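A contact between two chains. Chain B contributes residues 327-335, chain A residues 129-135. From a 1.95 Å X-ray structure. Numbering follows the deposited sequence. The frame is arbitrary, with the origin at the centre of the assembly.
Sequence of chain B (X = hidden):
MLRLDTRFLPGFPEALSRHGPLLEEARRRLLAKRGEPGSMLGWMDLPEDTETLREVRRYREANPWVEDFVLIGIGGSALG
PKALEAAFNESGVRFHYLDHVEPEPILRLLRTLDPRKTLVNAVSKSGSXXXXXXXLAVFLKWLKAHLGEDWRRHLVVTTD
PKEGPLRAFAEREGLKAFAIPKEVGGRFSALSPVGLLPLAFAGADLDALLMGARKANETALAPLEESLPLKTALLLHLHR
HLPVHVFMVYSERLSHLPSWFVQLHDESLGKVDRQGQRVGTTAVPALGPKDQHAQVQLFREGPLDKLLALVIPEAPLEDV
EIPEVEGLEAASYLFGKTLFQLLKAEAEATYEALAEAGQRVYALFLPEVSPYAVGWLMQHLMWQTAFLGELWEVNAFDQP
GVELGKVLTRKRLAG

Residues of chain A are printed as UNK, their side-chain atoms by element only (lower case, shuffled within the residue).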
ATOM      1  N   GLY B 327       0.890 -23.023  28.587  1.00 48.79           N
ATOM      2  CA  GLY B 327       0.714 -21.791  29.350  1.00 47.95           C
ATOM      3  C   GLY B 327      -0.097 -20.744  28.581  1.00 47.41           C
ATOM      4  O   GLY B 327      -0.309 -19.627  29.031  1.00 48.17           O
ATOM      5  N   LEU B 328      -0.522 -21.120  27.359  1.00 45.99           N
ATOM      6  CA  LEU B 328      -1.350 -20.205  26.574  1.00 44.24           C
ATOM      7  C   LEU B 328      -2.621 -20.895  26.080  1.00 43.65           C
ATOM      8  O   LEU B 328      -2.861 -21.035  24.888  1.00 41.89           O
ATOM      9  CB  LEU B 328      -0.528 -19.717  25.380  1.00 44.46           C
ATOM     10  CG  LEU B 328      -1.188 -18.552  24.634  1.00 44.58           C
ATOM     11  CD1 LEU B 328      -1.080 -17.235  25.409  1.00 44.09           C
ATOM     12  CD2 LEU B 328      -0.549 -18.294  23.266  1.00 42.87           C
ATOM     13  N   GLU B 329      -3.419 -21.368  27.031  1.00 42.44           N
ATOM     14  CA  GLU B 329      -4.637 -22.111  26.737  1.00 42.02           C
ATOM     15  C   GLU B 329      -5.675 -21.312  25.961  1.00 40.38           C
ATOM     16  O   GLU B 329      -6.531 -21.886  25.288  1.00 38.04           O
ATOM     17  CB  GLU B 329      -5.273 -22.617  28.037  1.00 45.36           C
ATOM     18  CG  GLU B 329      -4.362 -23.467  28.918  1.00 48.76           C
ATOM     19  CD  GLU B 329      -3.335 -22.648  29.695  1.00 51.84           C
ATOM     20  OE1 GLU B 329      -3.407 -21.397  29.675  1.00 53.32           O
ATOM     21  OE2 GLU B 329      -2.455 -23.261  30.340  1.00 54.82           O
ATOM     22  N   ALA B 330      -5.614 -19.990  26.061  1.00 39.46           N
ATOM     23  CA  ALA B 330      -6.576 -19.154  25.361  1.00 37.89           C
ATOM     24  C   ALA B 330      -6.460 -19.327  23.847  1.00 37.53           C
ATOM     25  O   ALA B 330      -7.354 -18.936  23.102  1.00 36.82           O
ATOM     26  CB  ALA B 330      -6.371 -17.693  25.740  1.00 38.30           C
ATOM     27  N   ALA B 331      -5.364 -19.928  23.398  1.00 37.36           N
ATOM     28  CA  ALA B 331      -5.138 -20.137  21.972  1.00 38.22           C
ATOM     29  C   ALA B 331      -5.305 -21.594  21.540  1.00 38.63           C
ATOM     30  O   ALA B 331      -5.020 -21.938  20.393  1.00 38.96           O
ATOM     31  CB  ALA B 331      -3.742 -19.647  21.598  1.00 38.00           C
ATOM     32  N   SER B 332      -5.775 -22.446  22.446  1.00 38.15           N
ATOM     33  CA  SER B 332      -5.949 -23.862  22.132  1.00 37.56           C
ATOM     34  C   SER B 332      -6.839 -24.143  20.912  1.00 36.43           C
ATOM     35  O   SER B 332      -6.622 -25.125  20.209  1.00 36.73           O
ATOM     36  CB  SER B 332      -6.482 -24.620  23.359  1.00 38.31           C
ATOM     37  OG  SER B 332      -7.783 -24.192  23.712  1.00 38.17           O
ATOM     38  N   TYR B 333      -7.826 -23.289  20.648  1.00 35.54           N
ATOM     39  CA  TYR B 333      -8.702 -23.504  19.498  1.00 35.43           C
ATOM     40  C   TYR B 333      -7.926 -23.432  18.179  1.00 34.98           C
ATOM     41  O   TYR B 333      -8.429 -23.845  17.132  1.00 35.30           O
ATOM     42  CB  TYR B 333      -9.843 -22.479  19.483  1.00 36.35           C
ATOM     43  CG  TYR B 333      -9.438 -21.069  19.091  1.00 37.53           C
ATOM     44  CD1 TYR B 333      -9.640 -20.596  17.790  1.00 37.85           C
ATOM     45  CD2 TYR B 333      -8.874 -20.199  20.025  1.00 37.91           C
ATOM     46  CE1 TYR B 333      -9.295 -19.289  17.434  1.00 37.81           C
ATOM     47  CE2 TYR B 333      -8.525 -18.893  19.679  1.00 38.49           C
ATOM     48  CZ  TYR B 333      -8.739 -18.444  18.386  1.00 37.53           C
ATOM     49  OH  TYR B 333      -8.414 -17.148  18.055  1.00 38.70           O
ATOM     50  N   LEU B 334      -6.702 -22.913  18.242  1.00 34.26           N
ATOM     51  CA  LEU B 334      -5.849 -22.785  17.063  1.00 34.83           C
ATOM     52  C   LEU B 334      -4.889 -23.958  16.924  1.00 35.58           C
ATOM     53  O   LEU B 334      -4.470 -24.289  15.816  1.00 35.51           O
ATOM     54  CB  LEU B 334      -5.036 -21.482  17.127  1.00 32.10           C
ATOM     55  CG  LEU B 334      -5.796 -20.158  17.019  1.00 32.70           C
ATOM     56  CD1 LEU B 334      -4.861 -19.006  17.339  1.00 33.41           C
ATOM     57  CD2 LEU B 334      -6.379 -20.004  15.622  1.00 33.60           C
ATOM     58  N   PHE B 335      -4.531 -24.575  18.047  1.00 36.91           N
ATOM     59  CA  PHE B 335      -3.600 -25.702  18.036  1.00 38.31           C
ATOM     60  C   PHE B 335      -4.118 -26.829  17.156  1.00 38.84           C
ATOM     61  O   PHE B 335      -5.293 -27.190  17.227  1.00 39.88           O
ATOM     62  CB  PHE B 335      -3.371 -26.242  19.453  1.00 38.97           C
ATOM     63  CG  PHE B 335      -2.881 -25.213  20.437  1.00 41.47           C
ATOM     64  CD1 PHE B 335      -2.253 -24.046  20.005  1.00 41.13           C
ATOM     65  CD2 PHE B 335      -3.030 -25.425  21.808  1.00 41.82           C
ATOM     66  CE1 PHE B 335      -1.782 -23.108  20.920  1.00 42.26           C
ATOM     67  CE2 PHE B 335      -2.561 -24.494  22.733  1.00 43.08           C
ATOM     68  CZ  PHE B 335      -1.936 -23.333  22.289  1.00 43.72           C
TER
ATOM     69  N   UNK A 129      -5.824 -11.454  19.868  1.00 26.33           N
ATOM     70  CA  UNK A 129      -6.021 -11.368  18.421  1.00 27.05           C
ATOM     71  C   UNK A 129      -5.569 -12.666  17.757  1.00 25.92           C
ATOM     72  O   UNK A 129      -4.418 -13.068  17.884  1.00 27.33           O
ATOM     73  o   UNK A 129      -5.758  -8.971  18.416  1.00 29.35           O
ATOM     74  c   UNK A 129      -5.412 -10.118  16.323  1.00 27.94           C
ATOM     75  c   UNK A 129      -5.249 -10.178  17.839  1.00 28.76           C
ATOM     76  N   UNK A 130      -6.488 -13.311  17.047  1.00 26.72           N
ATOM     77  CA  UNK A 130      -6.221 -14.596  16.400  1.00 26.26           C
ATOM     78  C   UNK A 130      -4.917 -14.702  15.608  1.00 26.10           C
ATOM     79  O   UNK A 130      -4.094 -15.580  15.871  1.00 26.17           O
ATOM     80  c   UNK A 130      -7.404 -14.975  15.508  1.00 26.43           C
ATOM     81  N   UNK A 131      -4.729 -13.809  14.643  1.00 24.97           N
ATOM     82  CA  UNK A 131      -3.535 -13.836  13.799  1.00 24.31           C
ATOM     83  C   UNK A 131      -2.228 -13.793  14.580  1.00 24.64           C
ATOM     84  O   UNK A 131      -1.267 -14.493  14.250  1.00 24.07           O
ATOM     85  o   UNK A 131      -6.143 -11.816  13.533  1.00 24.25           O
ATOM     86  c   UNK A 131      -5.949 -11.936  12.303  1.00 25.73           C
ATOM     87  c   UNK A 131      -3.569 -12.675  12.786  1.00 23.93           C
ATOM     88  o   UNK A 131      -6.706 -11.440  11.444  1.00 24.50           O
ATOM     89  c   UNK A 131      -4.750 -12.733  11.823  1.00 22.56           C
ATOM     90  N   UNK A 132      -2.207 -12.968  15.621  1.00 23.99           N
ATOM     91  CA  UNK A 132      -1.029 -12.792  16.457  1.00 24.22           C
ATOM     92  C   UNK A 132      -0.744 -14.010  17.343  1.00 25.10           C
ATOM     93  O   UNK A 132       0.418 -14.365  17.574  1.00 23.32           O
ATOM     94  c   UNK A 132      -1.199 -11.524  17.321  1.00 25.77           C
ATOM     95  o   UNK A 132      -1.438 -10.407  16.456  1.00 25.41           O
ATOM     96  c   UNK A 132       0.038 -11.254  18.159  1.00 23.15           C
ATOM     97  N   UNK A 133      -1.797 -14.644  17.846  1.00 25.54           N
ATOM     98  CA  UNK A 133      -1.615 -15.825  18.682  1.00 26.53           C
ATOM     99  C   UNK A 133      -1.069 -16.959  17.821  1.00 25.29           C
ATOM    100  O   UNK A 133      -0.209 -17.721  18.256  1.00 24.43           O
ATOM    101  c   UNK A 133      -2.480 -15.243  21.573  1.00 28.49           C
ATOM    102  c   UNK A 133      -3.484 -15.339  20.430  1.00 28.02           C
ATOM    103  c   UNK A 133      -2.940 -16.246  19.322  1.00 26.53           C
ATOM    104  c   UNK A 133      -4.812 -15.893  20.925  1.00 29.07           C
ATOM    105  N   UNK A 134      -1.562 -17.055  16.591  1.00 25.04           N
ATOM    106  CA  UNK A 134      -1.112 -18.093  15.671  1.00 26.27           C
ATOM    107  C   UNK A 134       0.358 -17.882  15.315  1.00 27.21           C
ATOM    108  O   UNK A 134       1.163 -18.822  15.348  1.00 29.15           O
ATOM    109  c   UNK A 134      -1.965 -18.071  14.413  1.00 24.77           C
ATOM    110  N   UNK A 135       0.707 -16.647  14.968  1.00 27.14           N
ATOM    111  CA  UNK A 135       2.085 -16.347  14.620  1.00 26.02           C
ATOM    112  C   UNK A 135       3.018 -16.577  15.799  1.00 27.14           C
ATOM    113  O   UNK A 135       4.142 -17.061  15.635  1.00 26.86           O
TER

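Position 129 of chain A has three side-chain atoms: one carbon bonded to CA, which carries an oxygen and a second carbon. Its CA-to-CB bond points away from the chain B stretch, and the side chain makes no contact there; its nearest approach is CB of 129 to OH of Tyr B333, 7.7 Å. Branching at CB with one oxygen and one methyl identifies Thr A129. It occupies the N-cap position, but its side chain makes no capping bond; OG1 is hydrogen-bonded elsewhere in the structure.

Position 130 has a single side-chain carbon, CB, which lies 3.5 Å from OH of Tyr B333. One carbon and nothing beyond it gives Ala A130. The tyrosine reaches it although its own CA-to-CB bond runs sideways, because the end of the side chain comes nearer.

Position 131 has three carbons in an unbranched chain, the third bearing two oxygens. Its CA-to-CB bond points away from the chain B stretch, with which it makes no contact. A carboxylate carbon two bonds beyond CB makes this Glu A131.

Position 132 repeats the pattern of 129, with one oxygen and one carbon on CB. Its CA-to-CB bond runs sideways, and CB of 132 comes no closer than 8.3 Å to the chain B stretch, at CD1 of Leu B334. It is Thr A132.

Position 133 has four carbons, forked at the second, and no heteroatom. Its CA-to-CB bond points toward the chain B stretch, and its CB lies 3.9 Å from CD1 of Leu B334. Of its two terminal carbons, one is 4.0 Å from CD2 of Leu B328 and the other 4.0 Å from CB of Ala B331. The fork at the atom after CB distinguishes leucine from isoleucine, so this is Leu A133. With chi1 m and chi2 t, the side chain places CD2 by Leu B328 and CD1 by Ala B331.

Position 134 has one side-chain carbon, CB, 4.2 Å from CD1 of Leu B334, while the backbone N of 134 is 3.9 Å from that methyl; a lone carbon makes it Ala A134.

Position 135 has no side-chain atoms and makes no contact with the chain B stretch; it is Gly A135.

The contact works by apolar packing, with no hydrogen bond across it. Leu A133 has the largest covered area, 82 Å² of the 263 Å² total, and meets Leu B328, Ala B331 and Leu B334. From chain B, Leu B334 lays CD1 against the helix, 3.8 Å from O of Ala A130. That carbonyl accepts from N of Ala A134 at 3.0 Å, so the methyl packs beside backbone polar atoms already paired within the helix. On chain B, the bond from N of Leu B334 to O of Ala B331, 2.9 Å, links two of the residues that meet Leu A133.

Chain A 129-135: TAETLAG
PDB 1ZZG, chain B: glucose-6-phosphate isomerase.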